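Local coordinates for conk-C1 (PDB 6YHT), which blocks potassium channels as a Kunitz-fold cone snail toxin, by what has been described as a molecular lid mechanism, at residues Pro3-Glu8 and Gly41-Phe46; Lys20-Asn25 and Ile47-Cys52. All coordinates share one frame; numbering follows the deposited sequence.

Contact 1: Pro3-Glu8 and Gly41-Phe46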
# COMPACT_ATOMS: atom_id res chain seq x y z
N PRO A 3 8.02 -9.04 6.13
CA PRO A 3 6.92 -8.74 7.06
C PRO A 3 5.56 -9.10 6.48
O PRO A 3 5.31 -8.92 5.28
CB PRO A 3 7.04 -7.23 7.27
CG PRO A 3 8.42 -6.88 6.87
CD PRO A 3 8.79 -7.84 5.78
N SER A 4 4.66 -9.57 7.34
CA SER A 4 3.37 -10.08 6.89
C SER A 4 2.49 -9.01 6.26
O SER A 4 1.58 -9.34 5.50
CB SER A 4 2.62 -10.74 8.05
OG SER A 4 2.13 -9.75 8.94
N LEU A 5 2.74 -7.73 6.55
CA LEU A 5 1.96 -6.68 5.91
C LEU A 5 2.23 -6.62 4.41
O LEU A 5 1.37 -6.17 3.65
CB LEU A 5 2.25 -5.33 6.55
CG LEU A 5 3.63 -4.70 6.30
CD1 LEU A 5 3.59 -3.72 5.13
CD2 LEU A 5 4.10 -3.98 7.56
N CYS A 6 3.42 -7.04 3.98
CA CYS A 6 3.74 -7.03 2.56
C CYS A 6 2.82 -7.94 1.74
O CYS A 6 2.74 -7.76 0.53
CB CYS A 6 5.18 -7.46 2.33
SG CYS A 6 6.39 -6.44 3.12
N TYR A 7 2.14 -8.90 2.37
CA TYR A 7 1.22 -9.78 1.66
C TYR A 7 -0.24 -9.39 1.89
O TYR A 7 -1.14 -10.06 1.39
CB TYR A 7 1.44 -11.24 2.08
CG TYR A 7 2.83 -11.75 1.77
CD1 TYR A 7 3.16 -12.20 0.51
CD2 TYR A 7 3.81 -11.78 2.75
CE1 TYR A 7 4.43 -12.66 0.21
CE2 TYR A 7 5.09 -12.25 2.47
CZ TYR A 7 5.39 -12.69 1.20
OH TYR A 7 6.65 -13.16 0.90
N GLU A 8 -0.48 -8.33 2.62
CA GLU A 8 -1.83 -7.83 2.74
C GLU A 8 -2.25 -7.24 1.40
O GLU A 8 -1.46 -6.53 0.78
CB GLU A 8 -1.92 -6.76 3.83
CG GLU A 8 -1.81 -7.32 5.24
CD GLU A 8 -2.05 -6.26 6.31
OE1 GLU A 8 -2.03 -5.06 5.97
OE2 GLU A 8 -2.23 -6.64 7.48
N GLY A 41 -8.58 0.61 5.67
CA GLY A 41 -7.55 -0.05 4.90
C GLY A 41 -6.72 -0.94 5.78
O GLY A 41 -7.21 -1.40 6.81
N ASN A 42 -5.47 -1.20 5.41
CA ASN A 42 -4.64 -2.10 6.18
C ASN A 42 -3.24 -1.53 6.15
O ASN A 42 -3.03 -0.39 5.74
CB ASN A 42 -4.73 -3.53 5.63
CG ASN A 42 -4.44 -3.61 4.14
OD1 ASN A 42 -3.67 -2.82 3.60
ND2 ASN A 42 -5.07 -4.58 3.46
N ALA A 43 -2.25 -2.34 6.54
CA ALA A 43 -0.90 -1.83 6.68
C ALA A 43 -0.09 -1.86 5.39
O ALA A 43 1.04 -1.36 5.37
CB ALA A 43 -0.15 -2.61 7.77
N ASN A 44 -0.63 -2.40 4.29
CA ASN A 44 0.08 -2.37 3.02
C ASN A 44 -0.28 -1.09 2.28
O ASN A 44 -0.97 -1.08 1.26
CB ASN A 44 -0.23 -3.61 2.19
CG ASN A 44 0.74 -3.80 1.05
OD1 ASN A 44 1.71 -3.03 0.89
ND2 ASN A 44 0.50 -4.82 0.24
N ASN A 45 0.20 0.02 2.83
CA ASN A 45 -0.28 1.35 2.47
C ASN A 45 0.83 2.32 2.90
O ASN A 45 1.00 2.56 4.09
CB ASN A 45 -1.60 1.64 3.19
CG ASN A 45 -2.16 3.02 2.91
OD1 ASN A 45 -1.45 3.95 2.58
ND2 ASN A 45 -3.47 3.16 3.08
N PHE A 46 1.60 2.82 1.95
CA PHE A 46 2.73 3.67 2.27
C PHE A 46 2.55 5.04 1.64
O PHE A 46 1.93 5.18 0.58
CB PHE A 46 4.04 3.08 1.76
CG PHE A 46 4.33 1.70 2.27
CD1 PHE A 46 5.16 1.51 3.36
CD2 PHE A 46 3.82 0.59 1.63
CE1 PHE A 46 5.45 0.24 3.82
CE2 PHE A 46 4.10 -0.68 2.08
CZ PHE A 46 4.93 -0.86 3.18
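Glu8 reaches across to the loop 41-46 with both its backbone and its side chain. Its CB lies 3.9 Å from CB of Asn44 and close to ND2 of Asn42. Beyond it the chain runs extended, sliding past the Asn42 side chain in the opposite direction and bringing CD near Asn42 CB. At the tip, OE1 accepts a hydrogen bond from the backbone N of Ala43 at 2.8 Å; the donor meets the oxygen nearly along its C-O axis, but the bond is bent at hydrogen, with an angle of 138°. The same oxygen rests 3.1 Å from Asn42 CB.

The main chain of Glu8 is gripped separately. Its carbonyl O receives ND2 of Asn44 at 2.7 Å, a nearly straight bond of 173° that lies in the amide plane. CG of Asn44 stands anti to its backbone N (chi1 -165°), which sends the amide toward the end of the 3-10 turn 4-7, while OD1 turns to the backbone N of Tyr24 in the neighbouring strand.

Leu5 supplies the apolar part: CB meets Ala43 CB at 3.8 Å, and CD1 lies 3.5 Å from Ala43 O and comes obliquely against CZ of Phe46, 3.7 Å away. Within the loop, Asn42 OD1 accepts from Asn44 N in an Asx turn, and its ND2 goes to Pro9 O.

Beside the apolar contacts of Leu5 from the 3-10 turn, a bent, probably charge-assisted bond and a straight neutral one thus fix Glu8 at both tip and main chain, the Ala43 N-H probably offsetting part of the carboxylate charge.

Contact 2: Lys20-Asn25 and Ile47-Cys52; sequences KRIYYN and IHTFDC
In the Kunitz (BPTI-like) fold the C-terminal helix packs against the twisted beta-hairpin, and here the first hairpin strand, 20-25, meets the start of that helix through Ile22, Tyr24 and Cys52. Ile22 is the central side chain. Its two branches divide the work: CG2, anti to the backbone N, touches Cys52 CB at 3.7 Å, whereas CG1 and CD1 lead toward the first turn of the helix, where CD1 lies 3.7 Å from Thr49 OG1. The Ile22 and Thr49 side chains pass each other at a slant.

Cys52 points at the strand and its sulfur settles beside Tyr24, 3.6 Å from the backbone N and in similar contact with CB. That sulfur is also bonded to Cys31 of strand 30-36, cross-linking the helix to the other strand of the hairpin. Apolar contact and this disulfide thus share the same small patch of the core.

His48 occupies the N-cap position, and its backbone N makes a weak hydrogen bond to Asp51 OD2.

At the outer end of the interface Arg21 and Ile47 run side by side in the same direction. A bend at chi2 (-66°) turns the arginine chain, and its guanidinium is held by a salt bridge from NH2 to Glu19, with Asn45 as the partner of NH1. Over the centre of one face of that guanidinium sits Ile47 CD1, 3.8 Å above the plane.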
# COMPACT_ATOMS: atom_id res chain seq x y z
N LYS A 20 -3.26 9.42 -3.42
CA LYS A 20 -2.30 8.54 -4.05
C LYS A 20 -1.42 7.89 -2.97
O LYS A 20 -0.75 8.59 -2.21
CB LYS A 20 -1.47 9.31 -5.08
CG LYS A 20 -0.35 8.49 -5.72
CD LYS A 20 0.72 9.34 -6.40
CE LYS A 20 1.05 8.80 -7.80
NZ LYS A 20 1.56 9.82 -8.78
N ARG A 21 -1.44 6.56 -2.90
CA ARG A 21 -0.64 5.80 -1.96
C ARG A 21 0.15 4.74 -2.72
O ARG A 21 -0.05 4.52 -3.92
CB ARG A 21 -1.51 5.15 -0.89
CG ARG A 21 -2.18 6.13 0.07
CD ARG A 21 -1.16 6.85 0.95
NE ARG A 21 -1.81 7.80 1.85
CZ ARG A 21 -2.19 7.52 3.10
NH1 ARG A 21 -1.97 6.31 3.61
NH2 ARG A 21 -2.78 8.44 3.84
N ILE A 22 1.07 4.07 -2.02
CA ILE A 22 1.89 3.00 -2.57
C ILE A 22 1.63 1.72 -1.78
O ILE A 22 1.58 1.76 -0.55
CB ILE A 22 3.40 3.35 -2.51
CG1 ILE A 22 3.66 4.72 -3.13
CG2 ILE A 22 4.26 2.29 -3.20
CD1 ILE A 22 3.28 4.84 -4.57
N TYR A 23 1.52 0.60 -2.48
CA TYR A 23 1.42 -0.72 -1.87
C TYR A 23 2.43 -1.65 -2.51
O TYR A 23 2.86 -1.45 -3.65
CB TYR A 23 0.02 -1.34 -2.01
CG TYR A 23 -0.26 -1.98 -3.36
CD1 TYR A 23 -0.48 -1.20 -4.48
CD2 TYR A 23 -0.32 -3.37 -3.50
CE1 TYR A 23 -0.75 -1.78 -5.73
CE2 TYR A 23 -0.59 -3.96 -4.76
CZ TYR A 23 -0.80 -3.15 -5.86
OH TYR A 23 -1.06 -3.70 -7.11
N TYR A 24 2.82 -2.68 -1.75
CA TYR A 24 3.70 -3.73 -2.24
C TYR A 24 2.84 -4.82 -2.88
O TYR A 24 2.08 -5.51 -2.19
CB TYR A 24 4.56 -4.33 -1.13
CG TYR A 24 5.44 -5.46 -1.61
CD1 TYR A 24 6.51 -5.22 -2.48
CD2 TYR A 24 5.21 -6.77 -1.23
CE1 TYR A 24 7.31 -6.24 -2.93
CE2 TYR A 24 6.02 -7.81 -1.68
CZ TYR A 24 7.06 -7.54 -2.53
OH TYR A 24 7.85 -8.56 -2.98
N ASN A 25 2.96 -4.97 -4.19
CA ASN A 25 2.34 -6.08 -4.91
C ASN A 25 3.24 -7.30 -4.78
O ASN A 25 4.27 -7.40 -5.45
CB ASN A 25 2.12 -5.69 -6.37
CG ASN A 25 1.36 -6.74 -7.15
OD1 ASN A 25 1.73 -7.91 -7.18
ND2 ASN A 25 0.28 -6.33 -7.81
N ILE A 47 3.13 6.05 2.29
CA ILE A 47 3.02 7.42 1.77
C ILE A 47 3.96 7.62 0.59
O ILE A 47 3.64 8.36 -0.35
CB ILE A 47 3.32 8.44 2.88
CG1 ILE A 47 2.35 8.28 4.04
CG2 ILE A 47 3.26 9.84 2.32
CD1 ILE A 47 1.16 9.22 3.98
N HIS A 48 5.12 6.98 0.62
CA HIS A 48 6.12 7.14 -0.41
C HIS A 48 6.62 5.79 -0.88
O HIS A 48 6.53 4.78 -0.18
CB HIS A 48 7.32 7.98 0.07
CG HIS A 48 7.02 9.43 0.10
ND1 HIS A 48 6.80 10.11 1.28
CD2 HIS A 48 6.82 10.32 -0.90
CE1 HIS A 48 6.52 11.37 1.00
NE2 HIS A 48 6.52 11.52 -0.31
N THR A 49 7.18 5.82 -2.10
CA THR A 49 7.68 4.60 -2.72
C THR A 49 8.85 4.05 -1.93
O THR A 49 8.94 2.84 -1.71
CB THR A 49 8.08 4.89 -4.16
OG1 THR A 49 6.95 5.40 -4.87
CG2 THR A 49 8.55 3.63 -4.83
N PHE A 50 9.76 4.93 -1.51
CA PHE A 50 10.90 4.48 -0.72
C PHE A 50 10.46 3.67 0.50
O PHE A 50 11.03 2.62 0.81
CB PHE A 50 11.73 5.69 -0.29
CG PHE A 50 12.82 5.33 0.67
CD1 PHE A 50 13.96 4.71 0.23
CD2 PHE A 50 12.68 5.57 2.03
CE1 PHE A 50 14.96 4.35 1.11
CE2 PHE A 50 13.67 5.22 2.91
CZ PHE A 50 14.81 4.61 2.45
N ASP A 51 9.45 4.16 1.22
CA ASP A 51 8.95 3.44 2.39
C ASP A 51 8.60 2.01 2.03
O ASP A 51 8.94 1.06 2.74
CB ASP A 51 7.72 4.14 2.96
CG ASP A 51 7.89 5.62 3.11
OD1 ASP A 51 9.00 6.12 2.86
OD2 ASP A 51 6.90 6.27 3.48
N CYS A 52 7.90 1.86 0.91
CA CYS A 52 7.47 0.54 0.47
C CYS A 52 8.66 -0.32 0.10
O CYS A 52 8.83 -1.42 0.62
CB CYS A 52 6.49 0.70 -0.70
SG CYS A 52 5.93 -0.86 -1.36

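In the fold
The two contacts illustrate a small disulfide-rich domain in which one strand meets both contacts: their centres are 10 Å apart and their segments alternate along the chain. Loop 41-46 of contact 1 runs directly into segment 47-52 of contact 2, and bonds to strand 20-25 on the way. Phe46 N probably donates to Ile22 O at 2.7 Å, and the Asn45 OD1 to Arg21 NH1 distance is 2.6 Å. At the other end, Cys6 O packs 3.2 Å from Tyr24 CD2. The disulfide Cys6-Cys56 ties the 3-10 turn of contact 1 to the helix that contact 2 packs on the strand. A citrate near Leu5 and a sulfate near Ile47 probably come from crystallisation.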